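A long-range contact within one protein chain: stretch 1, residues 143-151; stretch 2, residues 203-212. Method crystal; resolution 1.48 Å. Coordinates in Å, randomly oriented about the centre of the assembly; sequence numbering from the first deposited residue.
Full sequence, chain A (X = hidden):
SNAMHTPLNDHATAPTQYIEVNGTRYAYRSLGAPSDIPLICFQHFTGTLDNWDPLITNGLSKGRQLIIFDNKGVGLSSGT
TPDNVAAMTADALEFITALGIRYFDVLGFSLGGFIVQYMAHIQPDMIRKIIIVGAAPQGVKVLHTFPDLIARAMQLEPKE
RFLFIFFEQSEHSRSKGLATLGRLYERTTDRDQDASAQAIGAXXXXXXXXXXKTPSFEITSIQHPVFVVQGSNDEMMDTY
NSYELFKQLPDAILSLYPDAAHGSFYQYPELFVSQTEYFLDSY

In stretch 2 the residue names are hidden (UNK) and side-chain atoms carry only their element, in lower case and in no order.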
# COMPACT_ATOMS: atom_id res chain seq x y z
N LEU A 143 -20.06 4.92 -12.37
CA LEU A 143 -19.79 5.65 -13.59
C LEU A 143 -21.07 5.96 -14.36
O LEU A 143 -21.04 6.78 -15.26
CB LEU A 143 -18.82 4.88 -14.48
CG LEU A 143 -17.38 4.87 -13.93
CD1 LEU A 143 -16.52 3.96 -14.76
CD2 LEU A 143 -16.78 6.29 -13.87
N HIS A 144 -22.20 5.34 -14.00
CA HIS A 144 -23.45 5.71 -14.67
C HIS A 144 -23.78 7.16 -14.42
O HIS A 144 -24.48 7.79 -15.24
CB HIS A 144 -24.62 4.84 -14.16
CG HIS A 144 -24.46 3.38 -14.40
ND1 HIS A 144 -25.46 2.47 -14.12
CD2 HIS A 144 -23.40 2.65 -14.82
CE1 HIS A 144 -25.03 1.26 -14.42
NE2 HIS A 144 -23.78 1.34 -14.82
N THR A 145 -23.31 7.71 -13.32
CA THR A 145 -23.53 9.11 -12.98
C THR A 145 -22.35 10.04 -13.21
O THR A 145 -22.34 11.19 -12.79
CB THR A 145 -24.07 9.28 -11.58
OG1 THR A 145 -23.19 8.71 -10.66
CG2 THR A 145 -25.55 8.67 -11.50
N PHE A 146 -21.37 9.53 -13.93
CA PHE A 146 -20.22 10.34 -14.31
C PHE A 146 -20.63 11.62 -15.04
O PHE A 146 -20.10 12.67 -14.72
CB PHE A 146 -19.20 9.51 -15.13
CG PHE A 146 -18.04 10.30 -15.57
CD1 PHE A 146 -17.05 10.59 -14.70
CD2 PHE A 146 -17.89 10.71 -16.90
CE1 PHE A 146 -15.95 11.30 -15.09
CE2 PHE A 146 -16.78 11.42 -17.29
CZ PHE A 146 -15.81 11.73 -16.37
N PRO A 147 -21.59 11.54 -15.99
CA PRO A 147 -21.98 12.82 -16.62
C PRO A 147 -22.50 13.87 -15.64
O PRO A 147 -22.21 15.05 -15.82
CB PRO A 147 -23.05 12.39 -17.64
CG PRO A 147 -22.71 10.98 -17.98
CD PRO A 147 -22.26 10.40 -16.63
N ASP A 148 -23.26 13.46 -14.63
CA ASP A 148 -23.73 14.41 -13.63
C ASP A 148 -22.61 14.93 -12.75
O ASP A 148 -22.67 16.08 -12.30
CB ASP A 148 -24.89 13.87 -12.83
CG ASP A 148 -26.18 13.83 -13.66
OD1 ASP A 148 -26.38 14.76 -14.46
OD2 ASP A 148 -26.96 12.88 -13.55
N LEU A 149 -21.57 14.12 -12.50
CA LEU A 149 -20.42 14.62 -11.74
C LEU A 149 -19.75 15.75 -12.52
O LEU A 149 -19.39 16.79 -11.97
CB LEU A 149 -19.46 13.48 -11.47
CG LEU A 149 -18.23 13.86 -10.67
CD1 LEU A 149 -18.56 14.20 -9.24
CD2 LEU A 149 -17.19 12.76 -10.80
N ILE A 150 -19.61 15.53 -13.82
CA ILE A 150 -18.98 16.53 -14.67
C ILE A 150 -19.90 17.76 -14.78
O ILE A 150 -19.40 18.88 -14.75
CB ILE A 150 -18.63 15.93 -16.04
CG1 ILE A 150 -17.60 14.78 -15.84
CG2 ILE A 150 -18.16 17.01 -17.03
CD1 ILE A 150 -16.40 15.11 -14.97
N ALA A 151 -21.21 17.57 -14.85
CA ALA A 151 -22.15 18.73 -14.87
C ALA A 151 -21.98 19.59 -13.61
O ALA A 151 -22.05 20.81 -13.69
CB ALA A 151 -23.57 18.26 -15.03
N UNK A 203 -14.16 11.34 -24.66
CA UNK A 203 -13.75 10.73 -23.39
C UNK A 203 -14.88 10.63 -22.41
O UNK A 203 -14.98 9.63 -21.73
c UNK A 203 -11.30 11.42 -23.57
c UNK A 203 -10.21 12.23 -22.93
c UNK A 203 -12.59 11.51 -22.77
o UNK A 203 -10.41 12.92 -21.94
n UNK A 203 -9.02 12.16 -23.53
N UNK A 204 -15.74 11.64 -22.33
CA UNK A 204 -16.89 11.56 -21.42
C UNK A 204 -17.78 10.39 -21.80
O UNK A 204 -18.23 9.62 -20.92
c UNK A 204 -20.07 12.47 -20.80
c UNK A 204 -17.67 12.89 -21.39
c UNK A 204 -18.76 13.03 -20.34
c UNK A 204 -18.96 14.49 -19.96
N UNK A 205 -17.98 10.20 -23.09
CA UNK A 205 -18.74 9.06 -23.58
C UNK A 205 -18.07 7.73 -23.20
O UNK A 205 -18.71 6.80 -22.69
c UNK A 205 -18.92 9.14 -25.11
c UNK A 205 -19.82 8.03 -25.60
o UNK A 205 -19.51 10.40 -25.42
N UNK A 206 -16.76 7.64 -23.44
CA UNK A 206 -16.00 6.44 -23.20
C UNK A 206 -16.01 6.05 -21.71
O UNK A 206 -16.15 4.85 -21.37
c UNK A 206 -14.58 6.58 -23.70
N UNK A 207 -15.87 7.05 -20.84
CA UNK A 207 -15.81 6.77 -19.42
C UNK A 207 -17.17 6.29 -18.91
O UNK A 207 -17.28 5.31 -18.16
c UNK A 207 -13.90 8.31 -18.95
c UNK A 207 -13.49 9.72 -18.61
c UNK A 207 -15.36 8.01 -18.66
c UNK A 207 -15.58 7.88 -17.17
N UNK A 208 -18.22 6.96 -19.35
CA UNK A 208 -19.57 6.55 -18.95
C UNK A 208 -19.86 5.13 -19.40
O UNK A 208 -20.39 4.31 -18.62
c UNK A 208 -20.61 7.56 -19.53
o UNK A 208 -20.29 8.90 -19.09
c UNK A 208 -22.01 7.21 -19.02
N UNK A 209 -19.53 4.83 -20.64
CA UNK A 209 -19.78 3.49 -21.16
C UNK A 209 -18.92 2.38 -20.60
O UNK A 209 -19.36 1.23 -20.55
c UNK A 209 -19.79 3.48 -22.69
c UNK A 209 -21.10 3.99 -23.24
o UNK A 209 -22.16 3.86 -22.64
n UNK A 209 -21.03 4.60 -24.37
N UNK A 210 -17.72 2.71 -20.11
CA UNK A 210 -16.94 1.72 -19.36
C UNK A 210 -17.78 1.21 -18.20
O UNK A 210 -17.71 0.02 -17.89
c UNK A 210 -15.64 2.36 -18.87
c UNK A 210 -12.04 -0.95 -17.79
c UNK A 210 -13.47 0.12 -19.97
c UNK A 210 -14.71 1.47 -18.12
c UNK A 210 -13.06 -0.03 -17.60
c UNK A 210 -12.46 -0.80 -20.15
c UNK A 210 -13.78 0.53 -18.67
c UNK A 210 -14.54 1.41 -16.77
n UNK A 210 -13.57 0.50 -16.46
c UNK A 210 -11.74 -1.31 -19.06
N UNK A 211 -18.55 2.09 -17.57
CA UNK A 211 -19.43 1.68 -16.48
C UNK A 211 -20.75 1.08 -16.93
O UNK A 211 -21.26 0.14 -16.32
N UNK A 212 -21.34 1.64 -17.99
CA UNK A 212 -22.67 1.17 -18.38
C UNK A 212 -22.69 -0.16 -19.07
O UNK A 212 -23.68 -0.91 -18.94
c UNK A 212 -23.32 2.18 -19.30
c UNK A 212 -25.86 3.94 -19.84
c UNK A 212 -24.44 4.44 -19.52
c UNK A 212 -23.71 3.47 -18.59
n UNK A 212 -26.50 4.83 -20.85
O HOH W 1 -23.26 -1.50 -14.88

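Position 203 opens the visible part of the helix with three side-chain carbons in a row, the third carrying one oxygen and one nitrogen. It touches nothing on stretch 1, and the terminal amide identifies Gln 203, whose OE1 is hydrogen-bonded elsewhere in the structure. Position 204 has four carbons, forked at the second, and lies among Phe 146, Pro 147 and Ile 150. This is Leu 204: CD1 is 3.9 Å from Ile 150 CG2, and CG is 4.0 Å from Phe 146 CE2, so the branched end packs against stretch 1 although its CA-to-CB bond points sideways.

Position 205 has one carbon bearing an oxygen and a carbon, and points away from stretch 1; it is Thr 205, its hydroxyl hydrogen-bonded to a residue just outside the stretches. At 206 a single carbon, out of reach of stretch 1, marks Ala 206, a small residue at a buried site. Position 207 has four carbons forked at the first, with one arm two carbons long, and points toward Leu 143 and Phe 146. It is Ile 207. Its CG2 methyl sits 3.6 Å from the centroid of the Phe 146 ring, almost on the ring normal, a CH-pi contact that a branch at CB places well.

Position 208 again has one carbon carrying an oxygen and a carbon, with the oxygen near Pro 147: Thr 208. Its OG1 donates to Leu 204 O at 2.8 Å, satisfying the hydroxyl within its own helix while OG1 packs 3.4 Å from Pro 147 CG. Position 209 has two carbons, the second bearing oxygen and nitrogen; its CA-to-CB bond points away, and it touches nothing on stretch 1. It is Asn 209, a polar amide suited to a partly exposed site. Position 210 has one carbon leading to fused five- and six-membered rings of eight carbons and one nitrogen, with a ring edge against Leu 143. It is Trp 210: CD1 meets Leu 143 CD1 at 3.8 Å, and NE1 is hydrogen-bonded elsewhere in the structure, so the buried indole leaves no polar group unpaired.

Position 211 has no side-chain atoms and is Gly 211. An ideal CB here would lie 2.4 Å from Leu 143 CB, a clash; its absence lets the two CA atoms, Leu 143 CA and Gly 211 CA, approach to 4.9 Å. Position 212 has four carbons in a row ending in nitrogen, the chain touching His 144; it is Lys 212. Its aliphatic CG lies 3.9 Å from His 144 CD2, while its end leads away, as suits a charged group at an exposed site.

The contact thus combines apolar packing along one side of the helix with a polar clasp near Gly 211. There His 144 NE2 donates to Gly 211 O at 3.2 Å, and a water hydrogen-bonded to both atoms reinforces the link.

Stretch 2, residues 203-212: QLTAITNWGK
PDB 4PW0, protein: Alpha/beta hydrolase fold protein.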